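Local coordinates for protein AxyAgu115A (PDB 6NPS) that is a family GH115 enzyme, probably an alpha-glucuronidase that hydrolyses glucuronic acid side groups from arabinoglucuronoxylan, at residues Thr813-Asp821 with Ile830-Tyr839; Val859-Ser869 with Gly938-Asp949. The protein carries 3 engineered substitutions. All blocks are in the same frame, centred on the assembly; numbering follows the deposited sequence.

Interaction 1. Residues Thr813-Asp821 with Ile830-Tyr839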
loop_
_atom_site.group_PDB
_atom_site.type_symbol
_atom_site.label_atom_id
_atom_site.label_comp_id
_atom_site.label_asym_id
_atom_site.label_seq_id
_atom_site.Cartn_x
_atom_site.Cartn_y
_atom_site.Cartn_z
ATOM N N THR A 813 -27.726 -19.503 -46.159
ATOM C CA THR A 813 -26.860 -18.776 -45.240
ATOM C C THR A 813 -26.026 -19.736 -44.397
ATOM O O THR A 813 -26.332 -20.927 -44.266
ATOM C CB THR A 813 -27.675 -17.870 -44.314
ATOM O OG1 THR A 813 -28.629 -18.653 -43.576
ATOM C CG2 THR A 813 -28.401 -16.796 -45.118
ATOM N N LEU A 814 -24.974 -19.195 -43.797
ATOM C CA LEU A 814 -24.060 -19.987 -42.993
ATOM C C LEU A 814 -24.071 -19.501 -41.553
ATOM O O LEU A 814 -24.264 -18.315 -41.288
ATOM C CB LEU A 814 -22.615 -19.932 -43.533
ATOM C CG LEU A 814 -22.427 -20.424 -44.975
ATOM C CD1 LEU A 814 -21.058 -19.995 -45.498
ATOM C CD2 LEU A 814 -22.607 -21.944 -45.077
ATOM N N ASN A 815 -23.854 -20.434 -40.630
ATOM C CA ASN A 815 -23.576 -20.114 -39.233
ATOM C C ASN A 815 -22.079 -20.271 -39.013
ATOM O O ASN A 815 -21.525 -21.357 -39.215
ATOM C CB ASN A 815 -24.367 -21.003 -38.270
ATOM C CG ASN A 815 -25.824 -21.177 -38.690
ATOM O OD1 ASN A 815 -26.587 -20.217 -38.777
ATOM N ND2 ASN A 815 -26.202 -22.418 -38.984
ATOM N N ARG A 816 -21.428 -19.204 -38.570
ATOM C CA ARG A 816 -19.974 -19.207 -38.556
ATOM C C ARG A 816 -19.470 -18.224 -37.520
ATOM O O ARG A 816 -20.131 -17.228 -37.222
ATOM C CB ARG A 816 -19.416 -18.830 -39.935
ATOM C CG ARG A 816 -19.613 -17.352 -40.296
ATOM C CD ARG A 816 -21.094 -17.008 -40.664
ATOM N NE ARG A 816 -21.233 -15.588 -40.982
ATOM C CZ ARG A 816 -22.384 -14.950 -41.141
ATOM N NH1 ARG A 816 -23.532 -15.590 -40.989
ATOM N NH2 ARG A 816 -22.381 -13.650 -41.430
ATOM N N PHE A 817 -18.279 -18.493 -36.993
ATOM C CA PHE A 817 -17.562 -17.460 -36.265
ATOM C C PHE A 817 -17.030 -16.390 -37.206
ATOM O O PHE A 817 -16.510 -16.681 -38.278
ATOM C CB PHE A 817 -16.413 -18.062 -35.459
ATOM C CG PHE A 817 -16.851 -18.647 -34.145
ATOM C CD1 PHE A 817 -17.003 -17.853 -33.048
ATOM C CD2 PHE A 817 -17.128 -20.023 -34.050
ATOM C CE1 PHE A 817 -17.445 -18.381 -31.820
ATOM C CE2 PHE A 817 -17.520 -20.559 -32.869
ATOM C CZ PHE A 817 -17.686 -19.740 -31.735
ATOM N N GLU A 818 -17.176 -15.144 -36.805
ATOM C CA GLU A 818 -16.632 -14.012 -37.535
ATOM C C GLU A 818 -15.626 -13.276 -36.659
ATOM O O GLU A 818 -15.832 -13.158 -35.438
ATOM C CB GLU A 818 -17.746 -13.033 -37.933
ATOM C CG GLU A 818 -18.753 -13.586 -38.913
ATOM C CD GLU A 818 -18.349 -13.350 -40.358
ATOM O OE1 GLU A 818 -17.222 -12.857 -40.593
ATOM O OE2 GLU A 818 -19.154 -13.671 -41.260
ATOM N N VAL A 819 -14.589 -12.708 -37.274
ATOM C CA VAL A 819 -13.647 -11.863 -36.539
ATOM C C VAL A 819 -14.181 -10.443 -36.570
ATOM O O VAL A 819 -14.436 -9.899 -37.652
ATOM C CB VAL A 819 -12.234 -11.911 -37.142
ATOM C CG1 VAL A 819 -11.259 -10.968 -36.343
ATOM C CG2 VAL A 819 -11.694 -13.370 -37.198
ATOM N N LEU A 820 -14.356 -9.852 -35.383
ATOM C CA LEU A 820 -14.719 -8.449 -35.226
ATOM C C LEU A 820 -13.416 -7.668 -35.071
ATOM O O LEU A 820 -12.802 -7.694 -34.005
ATOM C CB LEU A 820 -15.634 -8.265 -34.017
ATOM C CG LEU A 820 -16.994 -8.980 -34.098
ATOM C CD1 LEU A 820 -17.820 -8.851 -32.776
ATOM C CD2 LEU A 820 -17.775 -8.375 -35.218
ATOM N N ASP A 821 -13.000 -6.980 -36.137
ATOM C CA ASP A 821 -11.739 -6.242 -36.130
ATOM C C ASP A 821 -11.756 -5.177 -35.050
ATOM O O ASP A 821 -12.758 -4.484 -34.864
ATOM C CB ASP A 821 -11.493 -5.567 -37.481
ATOM C CG ASP A 821 -11.453 -6.558 -38.647
ATOM O OD1 ASP A 821 -11.199 -7.763 -38.413
ATOM O OD2 ASP A 821 -11.667 -6.113 -39.802
ATOM N N ILE A 830 -13.896 -12.901 -31.512
ATOM C CA ILE A 830 -14.664 -13.717 -32.447
ATOM C C ILE A 830 -16.044 -13.908 -31.846
ATOM O O ILE A 830 -16.200 -13.952 -30.623
ATOM C CB ILE A 830 -13.993 -15.073 -32.759
ATOM C CG1 ILE A 830 -13.876 -15.936 -31.490
ATOM C CG2 ILE A 830 -12.611 -14.884 -33.419
ATOM C CD1 ILE A 830 -13.413 -17.354 -31.801
ATOM N N LYS A 831 -17.047 -13.985 -32.709
ATOM C CA LYS A 831 -18.435 -14.100 -32.283
ATOM C C LYS A 831 -19.184 -14.874 -33.361
ATOM O O LYS A 831 -18.902 -14.713 -34.545
ATOM C CB LYS A 831 -19.049 -12.708 -32.042
ATOM C CG LYS A 831 -20.491 -12.770 -31.578
ATOM C CD LYS A 831 -21.099 -11.377 -31.427
ATOM C CE LYS A 831 -22.534 -11.484 -30.968
ATOM N NZ LYS A 831 -23.192 -10.159 -30.795
ATOM N N ALA A 832 -20.124 -15.717 -32.954
ATOM C CA ALA A 832 -20.880 -16.492 -33.928
ATOM C C ALA A 832 -21.994 -15.661 -34.555
ATOM O O ALA A 832 -22.686 -14.913 -33.868
ATOM C CB ALA A 832 -21.480 -17.745 -33.290
ATOM N N PHE A 833 -22.174 -15.806 -35.869
ATOM C CA PHE A 833 -23.302 -15.188 -36.578
ATOM C C PHE A 833 -24.052 -16.264 -37.353
ATOM O O PHE A 833 -23.413 -17.137 -37.960
ATOM C CB PHE A 833 -22.837 -14.100 -37.570
ATOM C CG PHE A 833 -22.338 -12.862 -36.910
ATOM C CD1 PHE A 833 -23.146 -11.725 -36.809
ATOM C CD2 PHE A 833 -21.053 -12.817 -36.379
ATOM C CE1 PHE A 833 -22.676 -10.574 -36.167
ATOM C CE2 PHE A 833 -20.585 -11.679 -35.751
ATOM C CZ PHE A 833 -21.386 -10.559 -35.642
ATOM N N PRO A 834 -25.393 -16.201 -37.422
ATOM C CA PRO A 834 -26.310 -15.198 -36.843
ATOM C C PRO A 834 -26.279 -15.176 -35.301
ATOM O O PRO A 834 -25.987 -16.198 -34.687
ATOM C CB PRO A 834 -27.707 -15.653 -37.349
ATOM C CG PRO A 834 -27.425 -16.450 -38.550
ATOM C CD PRO A 834 -26.111 -17.161 -38.289
ATOM N N THR A 835 -26.586 -14.029 -34.696
ATOM C CA THR A 835 -26.384 -13.820 -33.261
ATOM C C THR A 835 -27.543 -14.279 -32.385
ATOM O O THR A 835 -27.369 -14.318 -31.169
ATOM C CB THR A 835 -26.176 -12.338 -32.929
ATOM O OG1 THR A 835 -27.377 -11.610 -33.243
ATOM C CG2 THR A 835 -25.046 -11.769 -33.691
ATOM N N ASP A 836 -28.714 -14.571 -32.942
ATOM C CA ASP A 836 -29.900 -14.861 -32.152
ATOM C C ASP A 836 -30.209 -16.344 -32.040
ATOM O O ASP A 836 -31.197 -16.706 -31.388
ATOM C CB ASP A 836 -31.116 -14.133 -32.731
ATOM C CG ASP A 836 -31.374 -14.471 -34.207
ATOM O OD1 ASP A 836 -30.410 -14.595 -35.000
ATOM O OD2 ASP A 836 -32.561 -14.582 -34.581
ATOM N N THR A 837 -29.410 -17.215 -32.660
ATOM C CA THR A 837 -29.659 -18.647 -32.570
ATOM C C THR A 837 -29.034 -19.208 -31.306
ATOM O O THR A 837 -27.895 -18.878 -30.971
ATOM C CB THR A 837 -29.052 -19.393 -33.762
ATOM O OG1 THR A 837 -29.415 -18.741 -34.986
ATOM C CG2 THR A 837 -29.493 -20.861 -33.757
ATOM N N HIS A 838 -29.762 -20.108 -30.646
ATOM C CA HIS A 838 -29.200 -20.972 -29.613
ATOM C C HIS A 838 -28.720 -22.241 -30.317
ATOM O O HIS A 838 -29.526 -23.092 -30.713
ATOM C CB HIS A 838 -30.234 -21.257 -28.524
ATOM C CG HIS A 838 -30.677 -20.027 -27.778
ATOM N ND1 HIS A 838 -30.298 -19.759 -26.476
ATOM C CD2 HIS A 838 -31.455 -18.982 -28.160
ATOM C CE1 HIS A 838 -30.825 -18.609 -26.089
ATOM N NE2 HIS A 838 -31.534 -18.118 -27.092
ATOM N N TYR A 839 -27.401 -22.362 -30.483
ATOM C CA TYR A 839 -26.813 -23.469 -31.214
ATOM C C TYR A 839 -26.745 -24.712 -30.336
ATOM O O TYR A 839 -26.671 -24.618 -29.110
ATOM C CB TYR A 839 -25.397 -23.075 -31.680
ATOM C CG TYR A 839 -25.402 -21.945 -32.678
ATOM C CD1 TYR A 839 -25.037 -20.651 -32.313
ATOM C CD2 TYR A 839 -25.787 -22.179 -34.006
ATOM C CE1 TYR A 839 -25.049 -19.612 -33.243
ATOM C CE2 TYR A 839 -25.817 -21.173 -34.930
ATOM C CZ TYR A 839 -25.445 -19.892 -34.560
ATOM O OH TYR A 839 -25.486 -18.892 -35.520
HETATM O O HOH W 1 -28.863 -20.076 -37.409
#
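Arg816 and Phe833 exchange paired backbone hydrogen bonds, as do Glu818 and Lys831, pairing strands 814-821 and 828-833 as an antiparallel beta hairpin in the GH115 C-terminal domain; the short strand segments run 144° apart. Between these bonded pairs Phe817 sits at the non-hydrogen-bonded position across from Ala832, CA to CA 4.2 Å. On the face carrying Phe817, Val819, Ile830 and Ala832, the Phe817 ring has the Ala832 methyl over one face, while its CD1 meets Ile830 CD1 at 3.8 Å. Strands 847-854 and 926-934 pack against this apolar side.

The other face is mixed. Arg816 CG lies between the backbone N and the carbonyl carbon (chi1 71°) and the chain bends at chi2, laying the guanidinium flat over Phe833 CB, 3.7 Å from Arg816 CZ. Arg816 NE and NH2 grip Glu818 OE2 side-on; OE2 lies in the guanidinium plane and is met on its anti side, with NE at 2.8 Å, while NH1 donates to Leu814 O; three bonds thus fix the group's rotation. Glu818 CG in turn touches Phe833 CD2 at 3.5 Å, its carboxylate nearly perpendicular to the ring. Leu820 CD2 reaches Phe833 CZ, and Lys831 NZ leaves for a salt bridge with Glu433 on helix 428-440.

Beyond the strands, the peptide bond before Pro834 is cis, and Tyr839 OH donates to Pro834 O in the carbonyl plane, on a lone pair, at 2.9 Å.

Interaction 2. Residues Val859-Ser869 with Gly938-Asp949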
loop_
_atom_site.group_PDB
_atom_site.type_symbol
_atom_site.label_atom_id
_atom_site.label_comp_id
_atom_site.label_asym_id
_atom_site.label_seq_id
_atom_site.Cartn_x
_atom_site.Cartn_y
_atom_site.Cartn_z
ATOM N N VAL A 859 -3.095 -32.047 -16.495
ATOM C CA VAL A 859 -4.229 -31.154 -16.357
ATOM C C VAL A 859 -3.754 -29.730 -16.567
ATOM O O VAL A 859 -2.775 -29.278 -15.940
ATOM C CB VAL A 859 -4.898 -31.311 -14.987
ATOM C CG1 VAL A 859 -6.189 -30.478 -14.944
ATOM C CG2 VAL A 859 -5.194 -32.794 -14.732
ATOM N N TYR A 860 -4.439 -29.029 -17.462
ATOM C CA TYR A 860 -4.163 -27.637 -17.761
ATOM C C TYR A 860 -5.367 -26.800 -17.388
ATOM O O TYR A 860 -6.514 -27.277 -17.406
ATOM C CB TYR A 860 -3.801 -27.449 -19.258
ATOM C CG TYR A 860 -2.381 -27.919 -19.524
ATOM C CD1 TYR A 860 -2.087 -29.274 -19.581
ATOM C CD2 TYR A 860 -1.323 -27.006 -19.662
ATOM C CE1 TYR A 860 -0.775 -29.723 -19.798
ATOM C CE2 TYR A 860 -0.010 -27.447 -19.880
ATOM C CZ TYR A 860 0.251 -28.806 -19.946
ATOM O OH TYR A 860 1.536 -29.270 -20.147
ATOM N N GLU A 861 -5.098 -25.545 -17.051
ATOM C CA GLU A 861 -6.148 -24.547 -16.932
ATOM C C GLU A 861 -6.340 -23.880 -18.285
ATOM O O GLU A 861 -5.371 -23.481 -18.933
ATOM C CB GLU A 861 -5.821 -23.501 -15.867
ATOM C CG GLU A 861 -5.830 -24.055 -14.452
ATOM C CD GLU A 861 -7.211 -24.054 -13.797
ATOM O OE1 GLU A 861 -8.234 -24.037 -14.519
ATOM O OE2 GLU A 861 -7.275 -24.078 -12.546
ATOM N N LEU A 862 -7.595 -23.782 -18.707
ATOM C CA LEU A 862 -7.989 -23.115 -19.936
ATOM C C LEU A 862 -8.827 -21.916 -19.522
ATOM O O LEU A 862 -9.906 -22.073 -18.952
ATOM C CB LEU A 862 -8.761 -24.075 -20.844
ATOM C CG LEU A 862 -9.430 -23.528 -22.097
ATOM C CD1 LEU A 862 -8.396 -23.217 -23.144
ATOM C CD2 LEU A 862 -10.425 -24.566 -22.643
ATOM N N GLU A 863 -8.312 -20.725 -19.779
ATOM C CA GLU A 863 -8.933 -19.493 -19.347
ATOM C C GLU A 863 -9.369 -18.696 -20.569
ATOM O O GLU A 863 -8.579 -18.483 -21.494
ATOM C CB GLU A 863 -7.958 -18.690 -18.495
ATOM C CG GLU A 863 -8.484 -17.321 -18.068
ATOM C CD GLU A 863 -7.533 -16.600 -17.119
ATOM O OE1 GLU A 863 -6.294 -16.741 -17.277
ATOM O OE2 GLU A 863 -8.028 -15.911 -16.198
ATOM N N PHE A 864 -10.622 -18.282 -20.580
ATOM C CA PHE A 864 -11.149 -17.434 -21.634
ATOM C C PHE A 864 -11.196 -16.003 -21.136
ATOM O O PHE A 864 -11.605 -15.740 -19.999
ATOM C CB PHE A 864 -12.563 -17.854 -22.034
ATOM C CG PHE A 864 -12.647 -19.154 -22.721
ATOM C CD1 PHE A 864 -11.527 -19.754 -23.275
ATOM C CD2 PHE A 864 -13.884 -19.787 -22.856
ATOM C CE1 PHE A 864 -11.628 -20.978 -23.918
ATOM C CE2 PHE A 864 -13.995 -21.006 -23.513
ATOM C CZ PHE A 864 -12.866 -21.604 -24.035
ATOM N N TYR A 865 -10.849 -15.081 -22.008
ATOM C CA TYR A 865 -11.125 -13.666 -21.803
ATOM C C TYR A 865 -12.304 -13.313 -22.711
ATOM O O TYR A 865 -12.205 -13.449 -23.931
ATOM C CB TYR A 865 -9.903 -12.818 -22.154
ATOM C CG TYR A 865 -8.778 -12.889 -21.127
ATOM C CD1 TYR A 865 -8.102 -14.083 -20.879
ATOM C CD2 TYR A 865 -8.386 -11.750 -20.421
ATOM C CE1 TYR A 865 -7.041 -14.145 -19.946
ATOM C CE2 TYR A 865 -7.355 -11.796 -19.498
ATOM C CZ TYR A 865 -6.679 -12.993 -19.271
ATOM O OH TYR A 865 -5.665 -13.040 -18.340
ATOM N N LEU A 866 -13.412 -12.870 -22.118
ATOM C CA LEU A 866 -14.656 -12.639 -22.851
ATOM C C LEU A 866 -15.156 -11.218 -22.661
ATOM O O LEU A 866 -15.015 -10.630 -21.584
ATOM C CB LEU A 866 -15.776 -13.589 -22.392
ATOM C CG LEU A 866 -15.461 -15.070 -22.384
ATOM C CD1 LEU A 866 -16.519 -15.818 -21.601
ATOM C CD2 LEU A 866 -15.382 -15.579 -23.837
ATOM N N GLN A 867 -15.800 -10.689 -23.689
ATOM C CA GLN A 867 -16.566 -9.474 -23.485
ATOM C C GLN A 867 -17.609 -9.723 -22.398
ATOM O O GLN A 867 -18.212 -10.807 -22.363
ATOM C CB GLN A 867 -17.236 -9.034 -24.788
ATOM C CG GLN A 867 -17.305 -7.533 -24.905
ATOM C CD GLN A 867 -18.564 -6.954 -24.291
ATOM O OE1 GLN A 867 -18.549 -5.845 -23.761
ATOM N NE2 GLN A 867 -19.668 -7.699 -24.376
ATOM N N PRO A 868 -17.843 -8.751 -21.479
ATOM C CA PRO A 868 -18.806 -8.995 -20.365
ATOM C C PRO A 868 -20.263 -8.804 -20.781
ATOM O O PRO A 868 -20.965 -7.867 -20.392
ATOM C CB PRO A 868 -18.368 -7.968 -19.310
ATOM C CG PRO A 868 -17.829 -6.828 -20.089
ATOM C CD PRO A 868 -17.126 -7.470 -21.315
ATOM N N SER A 869 -20.743 -9.721 -21.597
ATOM C CA SER A 869 -22.131 -9.759 -22.024
ATOM C C SER A 869 -23.023 -10.367 -20.949
ATOM O O SER A 869 -22.588 -11.178 -20.124
ATOM C CB SER A 869 -22.249 -10.575 -23.310
ATOM O OG SER A 869 -21.926 -9.747 -24.399
ATOM N N GLY A 938 -24.379 -14.039 -27.259
ATOM C CA GLY A 938 -23.615 -13.183 -26.373
ATOM C C GLY A 938 -22.170 -13.599 -26.116
ATOM O O GLY A 938 -21.458 -12.903 -25.374
ATOM N N PHE A 939 -21.704 -14.684 -26.722
ATOM C CA PHE A 939 -20.356 -15.209 -26.490
ATOM C C PHE A 939 -19.390 -14.527 -27.452
ATOM O O PHE A 939 -19.429 -14.778 -28.660
ATOM C CB PHE A 939 -20.367 -16.729 -26.653
ATOM C CG PHE A 939 -19.015 -17.386 -26.470
ATOM C CD1 PHE A 939 -18.501 -17.614 -25.204
ATOM C CD2 PHE A 939 -18.270 -17.786 -27.570
ATOM C CE1 PHE A 939 -17.238 -18.224 -25.038
ATOM C CE2 PHE A 939 -17.012 -18.399 -27.420
ATOM C CZ PHE A 939 -16.505 -18.627 -26.152
ATOM N N ALA A 940 -18.545 -13.629 -26.931
ATOM C CA ALA A 940 -17.559 -12.923 -27.742
ATOM C C ALA A 940 -16.190 -13.127 -27.093
ATOM O O ALA A 940 -15.949 -12.658 -25.969
ATOM C CB ALA A 940 -17.893 -11.445 -27.878
ATOM N N LEU A 941 -15.310 -13.842 -27.790
ATOM C CA LEU A 941 -14.091 -14.360 -27.192
ATOM C C LEU A 941 -12.913 -13.555 -27.713
ATOM O O LEU A 941 -12.724 -13.449 -28.935
ATOM C CB LEU A 941 -13.923 -15.842 -27.533
ATOM C CG LEU A 941 -12.639 -16.528 -27.082
ATOM C CD1 LEU A 941 -12.531 -16.699 -25.555
ATOM C CD2 LEU A 941 -12.619 -17.913 -27.733
ATOM N N GLU A 942 -12.106 -13.027 -26.796
ATOM C CA GLU A 942 -10.980 -12.164 -27.135
ATOM C C GLU A 942 -9.636 -12.867 -27.030
ATOM O O GLU A 942 -8.775 -12.634 -27.877
ATOM C CB GLU A 942 -10.958 -10.914 -26.236
ATOM C CG GLU A 942 -12.212 -10.033 -26.483
ATOM C CD GLU A 942 -12.375 -8.809 -25.552
ATOM O OE1 GLU A 942 -11.360 -8.192 -25.128
ATOM O OE2 GLU A 942 -13.551 -8.449 -25.276
ATOM N N LYS A 943 -9.426 -13.692 -26.005
ATOM C CA LYS A 943 -8.111 -14.275 -25.753
ATOM C C LYS A 943 -8.321 -15.585 -25.009
ATOM O O LYS A 943 -9.282 -15.734 -24.249
ATOM C CB LYS A 943 -7.206 -13.302 -24.938
ATOM C CG LYS A 943 -5.748 -13.811 -24.726
ATOM C CD LYS A 943 -4.968 -12.935 -23.733
ATOM C CE LYS A 943 -4.656 -11.603 -24.315
ATOM N NZ LYS A 943 -3.719 -10.906 -23.416
ATOM N N ILE A 944 -7.427 -16.541 -25.259
ATOM C CA ILE A 944 -7.387 -17.816 -24.553
ATOM C C ILE A 944 -5.999 -17.950 -23.937
ATOM O O ILE A 944 -4.992 -17.755 -24.627
ATOM C CB ILE A 944 -7.642 -19.001 -25.501
ATOM C CG1 ILE A 944 -8.911 -18.769 -26.335
ATOM C CG2 ILE A 944 -7.671 -20.299 -24.725
ATOM C CD1 ILE A 944 -9.019 -19.686 -27.559
ATOM N N VAL A 945 -5.938 -18.350 -22.671
ATOM C CA VAL A 945 -4.669 -18.601 -21.998
ATOM C C VAL A 945 -4.690 -20.022 -21.457
ATOM O O VAL A 945 -5.688 -20.437 -20.863
ATOM C CB VAL A 945 -4.437 -17.582 -20.871
ATOM C CG1 VAL A 945 -3.118 -17.880 -20.176
ATOM C CG2 VAL A 945 -4.462 -16.160 -21.448
ATOM N N ILE A 946 -3.588 -20.767 -21.653
ATOM C CA ILE A 946 -3.479 -22.154 -21.215
ATOM C C ILE A 946 -2.193 -22.310 -20.402
ATOM O O ILE A 946 -1.121 -21.876 -20.839
ATOM C CB ILE A 946 -3.485 -23.130 -22.420
ATOM C CG1 ILE A 946 -4.734 -22.918 -23.314
ATOM C CG2 ILE A 946 -3.372 -24.587 -21.953
ATOM C CD1 ILE A 946 -4.633 -23.628 -24.732
ATOM N N TYR A 947 -2.288 -22.951 -19.243
ATOM C CA TYR A 947 -1.131 -23.068 -18.365
ATOM C C TYR A 947 -1.349 -24.265 -17.461
ATOM O O TYR A 947 -2.486 -24.699 -17.275
ATOM C CB TYR A 947 -0.903 -21.790 -17.540
ATOM C CG TYR A 947 -2.104 -21.271 -16.785
ATOM C CD1 TYR A 947 -2.999 -20.393 -17.386
ATOM C CD2 TYR A 947 -2.347 -21.651 -15.466
ATOM C CE1 TYR A 947 -4.099 -19.894 -16.694
ATOM C CE2 TYR A 947 -3.457 -21.161 -14.770
ATOM C CZ TYR A 947 -4.314 -20.280 -15.389
ATOM O OH TYR A 947 -5.411 -19.793 -14.722
ATOM N N PRO A 948 -0.278 -24.869 -16.943
ATOM C CA PRO A 948 -0.461 -26.115 -16.187
ATOM C C PRO A 948 -1.239 -25.862 -14.899
ATOM O O PRO A 948 -1.236 -24.758 -14.341
ATOM C CB PRO A 948 0.975 -26.610 -15.918
ATOM C CG PRO A 948 1.921 -25.597 -16.528
ATOM C CD PRO A 948 1.126 -24.603 -17.325
ATOM N N ASP A 949 -1.967 -26.888 -14.468
ATOM C CA ASP A 949 -2.732 -26.823 -13.229
ATOM C C ASP A 949 -1.864 -26.336 -12.074
ATOM O O ASP A 949 -0.790 -26.886 -11.810
ATOM C CB ASP A 949 -3.297 -28.210 -12.904
ATOM C CG ASP A 949 -4.410 -28.163 -11.876
ATOM O OD1 ASP A 949 -4.822 -29.243 -11.387
ATOM O OD2 ASP A 949 -4.874 -27.047 -11.567
HETATM O O HOH W 2 -4.808 -24.116 -11.503
HETATM O O HOH W 3 -19.106 -12.755 -24.200
#
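Leu862 CD1 packs on Ile944 CG2, a tight 3.4 Å away, and also on Ile946 CG1, the three side chains pointing the same way from an antiparallel strand pair of the beta-rich GH115 C-terminal domain. Along this apolar face Phe864 CB meets Leu941 CD1, Ile944 CG2 comes to the edge of the Phe864 ring, and Leu866 CD2 touches both Leu941 CD1 and Phe939 CE1. Leu930 and Ile932 of strand 926-934 pack on the same side.

Backbone hydrogen bonds join Glu861 with Tyr947 and Glu863 with Val945 in both directions. A classic beta bulge then shifts the register: Glu942 and Lys943 both face Tyr865, whose O accepts a 2.9 Å bond from Glu942 N and a weak one from Lys943 N.

On the reverse face, Tyr865 CE1 touches Val945 CG2 at 3.6 Å, and Lys943 CD lies over the Tyr865 ring. Tyr947 CG stands between its backbone N and carbonyl carbon (chi1 51°), which swings the ring across the strand beneath Glu861 CB, a CH-pi contact at 3.8 Å from the ring centroid. A serine in place of Tyr947 removes the ring under Glu861 CB and is likely to open a gap there, leaving the Glu861 methylenes less firmly held although Lys920 still binds the carboxylate.

At the polar edge Glu861 OE2 and Asp949 OD2 stand 3.9 Å apart, their like charges probably eased by Lys920, which forms a salt bridge with Glu861. One water donates to both carboxylates, at 2.7 Å to Glu861 OE2 and 2.9 Å to Asp949 OD2.

How the interactions relate
Both contacts are largely buried antiparallel strand pairings in the GH115 C-terminal domain, but interaction 1 joins neighbouring arms of a hairpin, whereas interaction 2 brings together segments with 68 residues between them. Their centres lie about 18 Å apart, and they meet edge to edge: strands 828-833 and 940-948 are neighbours, with Ile830 N probably hydrogen-bonded to Leu941 O at 2.9 Å. Their apolar faces share strands 847-854 and 926-934 as cover. The other faces differ: the hairpin contributes leucine and lysine side chains to a boundary with helix 428-440, while in interaction 2 acidic groups gather near Lys920 and Tyr947 approaches a glycerol, probably from crystallisation.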